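Local coordinates for D-alanine--D-alanine ligase (Acinetobacter baumannii ACICU, PDB 5D8D), which joins two D-alanine molecules into D-alanyl-D-alanine at the expense of ATP, a step of peptidoglycan biosynthesis in the bacterial cell wall pathway, at residues T103-P113 against L238-V246; T87-I96 against A245-R253. One frame throughout, in Å; residues are numbered along the deposited sequence.

Contact 1: T103-P113 against L238-V246; sequences TKQIWQGSDLP and LCLRAFQAV
The helical parts 103-108 and 238-245 meet at 113° between their N-to-C directions, with the axes 10.0 Å apart at closest approach, and Trp-107 and Ile-106 lie against Ala-242, Ala-245 and Val-246. The contact centres on the indole of Trp-107. Its NE1 donates a hydrogen bond to Ala-242 O at 3.0 Å, with an N-H...O angle of 161°. This oxygen lies near the ring plane, at the edge. Ala-242 CB sits above the plane near the pyrrole rim, 3.8 Å from Trp-107 CE2, on the face opposite Thr-103 CG2. Ile-106 sends its CG2 branch, anti to the backbone N, to Ala-245 O at 3.5 Å.

Beyond the helix a Schellman motif turns the chain, with Asp-111 as its C-prime residue. Trp-107 O accepts from both Ser-110 N and Leu-112 N. The turn brings Leu-112 back to the second helix. Its CD2 packs on Ala-242 CA, and its CD1 sits over the centre of the Arg-241 guanidinium face, 3.5 Å from CZ of Arg-241. Pro-113 CD meets Leu-238 CD1 at 3.9 Å and closes this end of the contact.

Within the ATP-grasp region, the contact sets the end of helix 100-108 and its Schellman turn against helix 229-245. Strand 264-270 lies beside both: Leu-266 touches Trp-107 and Ala-242, and Phe-264 touches Leu-238. Trp-107 is about 5 Å, side chain to side chain, from Glu-268, a predicted magnesium ligand. Helix 91-97 adds Ile-96 against Ile-106, and Gln-105 of the second subunit packs on Ser-110.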
loop_
_atom_site.group_PDB
_atom_site.type_symbol
_atom_site.label_atom_id
_atom_site.label_comp_id
_atom_site.label_asym_id
_atom_site.label_seq_id
_atom_site.Cartn_x
_atom_site.Cartn_y
_atom_site.Cartn_z
ATOM N N THR A 103 2.567 8.216 -2.387
ATOM C CA THR A 103 2.686 9.099 -1.223
ATOM C C THR A 103 2.178 10.530 -1.546
ATOM O O THR A 103 1.432 11.122 -0.777
ATOM C CB THR A 103 4.138 9.130 -0.721
ATOM O OG1 THR A 103 4.514 7.836 -0.238
ATOM C CG2 THR A 103 4.289 10.096 0.430
ATOM N N LYS A 104 2.607 11.080 -2.673
ATOM C CA LYS A 104 2.211 12.450 -3.046
ATOM C C LYS A 104 0.724 12.564 -3.400
ATOM O O LYS A 104 0.085 13.551 -3.058
ATOM C CB LYS A 104 3.045 12.974 -4.204
ATOM C CG LYS A 104 4.468 13.319 -3.847
ATOM C CD LYS A 104 5.322 13.267 -5.113
ATOM C CE LYS A 104 6.342 14.373 -5.239
ATOM N NZ LYS A 104 5.731 15.701 -5.563
ATOM N N GLN A 105 0.174 11.539 -4.048
ATOM C CA GLN A 105 -1.235 11.536 -4.353
ATOM C C GLN A 105 -2.000 11.515 -3.064
ATOM O O GLN A 105 -2.926 12.299 -2.894
ATOM C CB GLN A 105 -1.605 10.362 -5.214
ATOM C CG GLN A 105 -0.940 10.396 -6.576
ATOM C CD GLN A 105 -1.048 9.120 -7.401
ATOM O OE1 GLN A 105 -1.015 9.191 -8.626
ATOM N NE2 GLN A 105 -1.155 7.958 -6.760
ATOM N N ILE A 106 -1.611 10.660 -2.123
ATOM C CA ILE A 106 -2.217 10.737 -0.785
ATOM C C ILE A 106 -2.105 12.142 -0.170
ATOM O O ILE A 106 -3.066 12.650 0.461
ATOM C CB ILE A 106 -1.627 9.722 0.202
ATOM C CG1 ILE A 106 -1.827 8.273 -0.274
ATOM C CG2 ILE A 106 -2.270 9.882 1.576
ATOM C CD1 ILE A 106 -3.239 7.891 -0.631
ATOM N N TRP A 107 -0.940 12.767 -0.347
ATOM C CA TRP A 107 -0.741 14.143 0.106
ATOM C C TRP A 107 -1.566 15.216 -0.686
ATOM O O TRP A 107 -2.187 16.073 -0.052
ATOM C CB TRP A 107 0.757 14.488 0.159
ATOM C CG TRP A 107 1.527 13.788 1.238
ATOM C CD1 TRP A 107 1.038 13.230 2.400
ATOM C CD2 TRP A 107 2.923 13.594 1.266
ATOM N NE1 TRP A 107 2.056 12.684 3.123
ATOM C CE2 TRP A 107 3.226 12.888 2.444
ATOM C CE3 TRP A 107 3.962 13.937 0.395
ATOM C CZ2 TRP A 107 4.522 12.536 2.785
ATOM C CZ3 TRP A 107 5.256 13.583 0.739
ATOM C CH2 TRP A 107 5.519 12.896 1.923
ATOM N N GLN A 108 -1.591 15.167 -2.025
ATOM C CA GLN A 108 -2.514 16.002 -2.841
ATOM C C GLN A 108 -3.937 15.814 -2.373
ATOM O O GLN A 108 -4.675 16.762 -2.185
ATOM C CB GLN A 108 -2.440 15.620 -4.305
ATOM C CG GLN A 108 -1.294 16.285 -5.037
ATOM C CD GLN A 108 -0.903 15.607 -6.349
ATOM O OE1 GLN A 108 -1.404 14.522 -6.710
ATOM N NE2 GLN A 108 0.022 16.249 -7.077
ATOM N N GLY A 109 -4.275 14.564 -2.098
ATOM C CA GLY A 109 -5.586 14.207 -1.692
ATOM C C GLY A 109 -5.968 14.597 -0.301
ATOM O O GLY A 109 -7.108 14.362 0.074
ATOM N N SER A 110 -5.041 15.140 0.484
ATOM C CA SER A 110 -5.341 15.532 1.863
ATOM C C SER A 110 -5.094 17.013 2.079
ATOM O O SER A 110 -5.005 17.458 3.228
ATOM C CB SER A 110 -4.493 14.726 2.847
ATOM O OG SER A 110 -4.348 13.382 2.415
ATOM N N ASP A 111 -4.993 17.764 0.976
ATOM C CA ASP A 111 -4.824 19.221 0.992
ATOM C C ASP A 111 -3.478 19.676 1.587
ATOM O O ASP A 111 -3.385 20.714 2.244
ATOM C CB ASP A 111 -6.042 19.892 1.669
ATOM C CG ASP A 111 -6.697 20.935 0.768
ATOM O OD1 ASP A 111 -5.980 21.882 0.348
ATOM O OD2 ASP A 111 -7.911 20.786 0.463
ATOM N N LEU A 112 -2.437 18.895 1.306
ATOM C CA LEU A 112 -1.098 19.072 1.856
ATOM C C LEU A 112 -0.219 19.405 0.650
ATOM O O LEU A 112 -0.353 18.777 -0.413
ATOM C CB LEU A 112 -0.624 17.783 2.563
ATOM C CG LEU A 112 -0.748 17.619 4.087
ATOM C CD1 LEU A 112 -1.871 18.420 4.730
ATOM C CD2 LEU A 112 -0.902 16.171 4.474
ATOM N N PRO A 113 0.684 20.379 0.796
ATOM C CA PRO A 113 1.466 20.814 -0.362
ATOM C C PRO A 113 2.607 19.873 -0.752
ATOM O O PRO A 113 3.334 19.390 0.103
ATOM C CB PRO A 113 2.035 22.145 0.103
ATOM C CG PRO A 113 2.240 21.943 1.576
ATOM C CD PRO A 113 1.130 21.034 2.038
ATOM N N LEU A 238 3.096 20.525 9.990
ATOM C CA LEU A 238 2.825 20.113 8.630
ATOM C C LEU A 238 3.222 18.647 8.394
ATOM O O LEU A 238 2.461 17.864 7.825
ATOM C CB LEU A 238 3.580 21.030 7.669
ATOM C CG LEU A 238 3.411 20.703 6.202
ATOM C CD1 LEU A 238 1.971 21.007 5.821
ATOM C CD2 LEU A 238 4.411 21.476 5.337
ATOM N N CYS A 239 4.426 18.300 8.853
ATOM C CA CYS A 239 4.965 16.954 8.709
ATOM C C CYS A 239 4.199 15.954 9.564
ATOM O O CYS A 239 4.063 14.811 9.180
ATOM C CB CYS A 239 6.466 16.922 9.024
ATOM S SG CYS A 239 7.428 17.813 7.787
ATOM N N LEU A 240 3.712 16.373 10.719
ATOM C CA LEU A 240 2.868 15.490 11.515
ATOM C C LEU A 240 1.683 15.069 10.704
ATOM O O LEU A 240 1.355 13.903 10.678
ATOM C CB LEU A 240 2.396 16.170 12.790
ATOM C CG LEU A 240 1.481 15.382 13.714
ATOM C CD1 LEU A 240 2.085 14.060 14.111
ATOM C CD2 LEU A 240 1.218 16.233 14.931
ATOM N N ARG A 241 1.059 16.020 10.019
ATOM C CA ARG A 241 -0.117 15.737 9.198
ATOM C C ARG A 241 0.214 14.877 7.992
ATOM O O ARG A 241 -0.568 14.022 7.590
ATOM C CB ARG A 241 -0.775 17.029 8.725
ATOM C CG ARG A 241 -1.303 17.887 9.850
ATOM C CD ARG A 241 -2.485 18.704 9.379
ATOM N NE ARG A 241 -2.094 19.732 8.421
ATOM C CZ ARG A 241 -2.894 20.287 7.501
ATOM N NH1 ARG A 241 -4.165 19.904 7.345
ATOM N NH2 ARG A 241 -2.410 21.244 6.706
ATOM N N ALA A 242 1.369 15.111 7.402
ATOM C CA ALA A 242 1.834 14.270 6.300
ATOM C C ALA A 242 2.065 12.837 6.783
ATOM O O ALA A 242 1.835 11.873 6.038
ATOM C CB ALA A 242 3.109 14.844 5.694
ATOM N N PHE A 243 2.527 12.719 8.024
ATOM C CA PHE A 243 2.884 11.436 8.610
ATOM C C PHE A 243 1.582 10.666 8.857
ATOM O O PHE A 243 1.462 9.502 8.460
ATOM C CB PHE A 243 3.695 11.668 9.905
ATOM C CG PHE A 243 4.331 10.440 10.509
ATOM C CD1 PHE A 243 5.510 9.933 9.997
ATOM C CD2 PHE A 243 3.772 9.830 11.636
ATOM C CE1 PHE A 243 6.132 8.832 10.594
ATOM C CE2 PHE A 243 4.375 8.710 12.226
ATOM C CZ PHE A 243 5.569 8.217 11.703
ATOM N N GLN A 244 0.621 11.322 9.500
ATOM C CA GLN A 244 -0.714 10.758 9.688
ATOM C C GLN A 244 -1.448 10.437 8.393
ATOM O O GLN A 244 -2.053 9.372 8.269
ATOM C CB GLN A 244 -1.565 11.684 10.542
ATOM C CG GLN A 244 -1.125 11.656 11.996
ATOM C CD GLN A 244 -1.573 12.828 12.847
ATOM O OE1 GLN A 244 -1.479 12.760 14.079
ATOM N NE2 GLN A 244 -2.009 13.918 12.225
ATOM N N ALA A 245 -1.353 11.315 7.408
ATOM C CA ALA A 245 -2.102 11.133 6.170
ATOM C C ALA A 245 -1.784 9.832 5.485
ATOM O O ALA A 245 -2.656 9.137 5.021
ATOM C CB ALA A 245 -1.866 12.275 5.209
ATOM N N VAL A 246 -0.513 9.522 5.409
ATOM C CA VAL A 246 -0.041 8.376 4.667
ATOM C C VAL A 246 -0.208 7.136 5.549
ATOM O O VAL A 246 -0.010 6.024 5.076
ATOM C CB VAL A 246 1.410 8.628 4.239
ATOM C CG1 VAL A 246 2.367 8.244 5.364
ATOM C CG2 VAL A 246 1.730 7.891 2.967
#

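Contact 2: T87-I96 against A245-R253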
loop_
_atom_site.group_PDB
_atom_site.type_symbol
_atom_site.label_atom_id
_atom_site.label_comp_id
_atom_site.label_asym_id
_atom_site.label_seq_id
_atom_site.Cartn_x
_atom_site.Cartn_y
_atom_site.Cartn_z
ATOM N N THR A 87 7.576 -2.905 15.242
ATOM C CA THR A 87 7.854 -1.472 15.313
ATOM C C THR A 87 7.445 -0.792 14.007
ATOM O O THR A 87 7.396 -1.419 12.975
ATOM C CB THR A 87 9.359 -1.239 15.543
ATOM O OG1 THR A 87 10.128 -1.967 14.577
ATOM C CG2 THR A 87 9.759 -1.716 16.900
ATOM N N GLY A 88 7.160 0.498 14.065
ATOM C CA GLY A 88 6.973 1.286 12.874
ATOM C C GLY A 88 5.622 1.156 12.204
ATOM O O GLY A 88 4.643 0.771 12.836
ATOM N N THR A 89 5.589 1.505 10.919
ATOM C CA THR A 89 4.376 1.563 10.145
ATOM C C THR A 89 3.818 0.169 9.748
ATOM O O THR A 89 4.572 -0.789 9.599
ATOM C CB THR A 89 4.594 2.435 8.905
ATOM O OG1 THR A 89 5.041 3.728 9.316
ATOM C CG2 THR A 89 3.321 2.594 8.126
ATOM N N GLY A 90 2.494 0.072 9.573
ATOM C CA GLY A 90 1.824 -1.200 9.163
ATOM C C GLY A 90 2.001 -1.469 7.679
ATOM O O GLY A 90 2.732 -0.766 6.973
ATOM N N VAL A 91 1.281 -2.469 7.199
ATOM C CA VAL A 91 1.322 -2.891 5.784
ATOM C C VAL A 91 0.953 -1.758 4.850
ATOM O O VAL A 91 1.681 -1.457 3.885
ATOM C CB VAL A 91 0.373 -4.094 5.517
ATOM C CG1 VAL A 91 0.495 -4.585 4.071
ATOM C CG2 VAL A 91 0.731 -5.256 6.440
ATOM N N GLN A 92 -0.198 -1.149 5.091
ATOM C CA GLN A 92 -0.679 -0.123 4.137
ATOM C C GLN A 92 0.268 1.100 3.975
ATOM O O GLN A 92 0.734 1.454 2.847
ATOM C CB GLN A 92 -2.074 0.345 4.526
ATOM C CG GLN A 92 -2.615 1.360 3.553
ATOM C CD GLN A 92 -4.009 1.747 3.899
ATOM O OE1 GLN A 92 -4.263 2.326 4.935
ATOM N NE2 GLN A 92 -4.921 1.412 3.039
ATOM N N GLY A 93 0.575 1.708 5.112
ATOM C CA GLY A 93 1.485 2.834 5.162
ATOM C C GLY A 93 2.871 2.554 4.572
ATOM O O GLY A 93 3.474 3.423 3.919
ATOM N N SER A 94 3.377 1.357 4.817
ATOM C CA SER A 94 4.678 0.973 4.323
ATOM C C SER A 94 4.649 0.858 2.835
ATOM O O SER A 94 5.492 1.450 2.171
ATOM C CB SER A 94 5.163 -0.369 4.933
ATOM O OG SER A 94 5.187 -0.269 6.332
ATOM N N ALA A 95 3.680 0.115 2.308
ATOM C CA ALA A 95 3.536 -0.005 0.846
ATOM C C ALA A 95 3.255 1.325 0.134
ATOM O O ALA A 95 3.796 1.561 -0.974
ATOM C CB ALA A 95 2.485 -1.008 0.484
ATOM N N ILE A 96 2.464 2.201 0.753
ATOM C CA ILE A 96 2.354 3.578 0.213
ATOM C C ILE A 96 3.702 4.356 0.304
ATOM O O ILE A 96 4.183 4.926 -0.703
ATOM C CB ILE A 96 1.247 4.413 0.893
ATOM C CG1 ILE A 96 -0.142 3.802 0.644
ATOM C CG2 ILE A 96 1.294 5.833 0.341
ATOM C CD1 ILE A 96 -1.247 4.324 1.560
ATOM N N ALA A 245 -1.353 11.315 7.408
ATOM C CA ALA A 245 -2.102 11.133 6.170
ATOM C C ALA A 245 -1.784 9.832 5.485
ATOM O O ALA A 245 -2.656 9.137 5.021
ATOM C CB ALA A 245 -1.866 12.275 5.209
ATOM N N VAL A 246 -0.513 9.522 5.409
ATOM C CA VAL A 246 -0.041 8.376 4.667
ATOM C C VAL A 246 -0.208 7.136 5.549
ATOM O O VAL A 246 -0.010 6.024 5.076
ATOM C CB VAL A 246 1.410 8.628 4.239
ATOM C CG1 VAL A 246 2.367 8.244 5.364
ATOM C CG2 VAL A 246 1.730 7.891 2.967
ATOM N N GLY A 247 -0.578 7.329 6.824
ATOM C CA GLY A 247 -0.801 6.229 7.749
ATOM C C GLY A 247 0.453 5.691 8.447
ATOM O O GLY A 247 0.444 4.556 8.929
ATOM N N ALA A 248 1.526 6.495 8.528
ATOM C CA ALA A 248 2.757 6.075 9.224
ATOM C C ALA A 248 2.504 6.028 10.718
ATOM O O ALA A 248 1.650 6.779 11.194
ATOM C CB ALA A 248 3.913 7.012 8.917
ATOM N N GLU A 249 3.220 5.164 11.448
ATOM C CA GLU A 249 3.044 5.061 12.919
ATOM C C GLU A 249 4.378 4.884 13.590
ATOM O O GLU A 249 5.278 4.276 13.012
ATOM C CB GLU A 249 2.200 3.851 13.330
ATOM C CG GLU A 249 0.690 3.966 13.160
ATOM C CD GLU A 249 0.018 2.648 13.559
ATOM O OE1 GLU A 249 -0.170 2.411 14.786
ATOM O OE2 GLU A 249 -0.270 1.818 12.654
ATOM N N GLY A 250 4.481 5.394 14.818
ATOM C CA GLY A 250 5.665 5.168 15.651
ATOM C C GLY A 250 6.871 6.062 15.346
ATOM O O GLY A 250 7.117 7.032 16.019
ATOM N N TRP A 251 7.622 5.729 14.333
ATOM C CA TRP A 251 8.817 6.441 14.067
ATOM C C TRP A 251 9.059 6.431 12.589
ATOM O O TRP A 251 8.383 5.753 11.886
ATOM C CB TRP A 251 9.950 5.796 14.854
ATOM C CG TRP A 251 10.445 4.515 14.296
ATOM C CD1 TRP A 251 9.759 3.351 14.157
ATOM C CD2 TRP A 251 11.776 4.257 13.829
ATOM N NE1 TRP A 251 10.578 2.386 13.619
ATOM C CE2 TRP A 251 11.816 2.926 13.404
ATOM C CE3 TRP A 251 12.940 5.039 13.727
ATOM C CZ2 TRP A 251 12.976 2.349 12.879
ATOM C CZ3 TRP A 251 14.100 4.466 13.197
ATOM C CH2 TRP A 251 14.106 3.133 12.792
ATOM N N GLY A 252 10.015 7.212 12.136
ATOM C CA GLY A 252 10.217 7.479 10.721
ATOM C C GLY A 252 10.655 8.923 10.469
ATOM O O GLY A 252 10.823 9.722 11.399
ATOM N N ARG A 253 10.829 9.246 9.203
ATOM C CA ARG A 253 11.262 10.568 8.786
ATOM C C ARG A 253 10.359 11.041 7.659
ATOM O O ARG A 253 9.959 10.224 6.805
ATOM C CB ARG A 253 12.670 10.511 8.242
ATOM C CG ARG A 253 13.769 10.259 9.263
ATOM C CD ARG A 253 15.128 10.021 8.581
ATOM N NE ARG A 253 15.316 10.976 7.498
ATOM C CZ ARG A 253 15.999 10.777 6.378
ATOM N NH1 ARG A 253 16.653 9.638 6.157
ATOM N NH2 ARG A 253 16.045 11.761 5.468
#
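Ile-96 lays its CG2 against CG2 of Val-246, and the two side chains run antiparallel alongside each other. Ile-96 CG2 and Val-246 CG2 are only 3.4 Å apart, a tight fit for two methyl carbons. Val-246 comes just before Gly-247, whose positive phi fits the Schellman motif that follows helix 229-245. From there the chain runs past helix 91-97 toward strand 252-259 of the ATP-grasp fold. At Gly-93 the two backbones come close. Its CA lies 3.5 Å from Val-246 O, in a CA-H...O contact.

Thr-89 carries the polar part. It precedes Gly-90, the N-cap of helix 91-97. Its OG1 stands beside its own backbone N, anti to the carbonyl carbon (chi1 -56°), and accepts a hydrogen bond from Glu-249 N with an N-H...O angle of 157°. OG1 also touches Ala-248 CB, while CG2 of Thr-89 lies 3.6 Å from Gly-247 O.

Gly-88 completes the run. Its CA approaches the edge of the Trp-251 indole near the ring plane, 3.7 Å from CD1. Elsewhere Trp-251 packs on Ile-299 of helix 292-301 and on Val-281 of helix 280-286. Gln-92 NE2 of the second subunit bonds to Ala-95 O of this chain. Gly-88 CA also makes a CA-H...O contact of 3.4 Å with Glu-249 O, with an angle of 130° at the hydrogen.

From the N terminus the chain first reaches 87-96, then 103-113. Helices 91-97 and 100-108 follow each other, and Thr-103 OG1 hydrogen-bonds to Asp-99 O and to Ile-96 O. After a long excursion through one antiparallel sheet and the first two strands of the next, the chain returns along helix 229-245. There 238-246 closes contact 1, and the overlapping 245-253 closes contact 2. Contact 1 is therefore nested inside the loop closed by contact 2. The two share Ala-245 and Val-246, and their centres are 12 Å apart. Together they tie two consecutive helices to the end of helix 229-245 and to the turn into strand 252-259. Both also touch the second subunit.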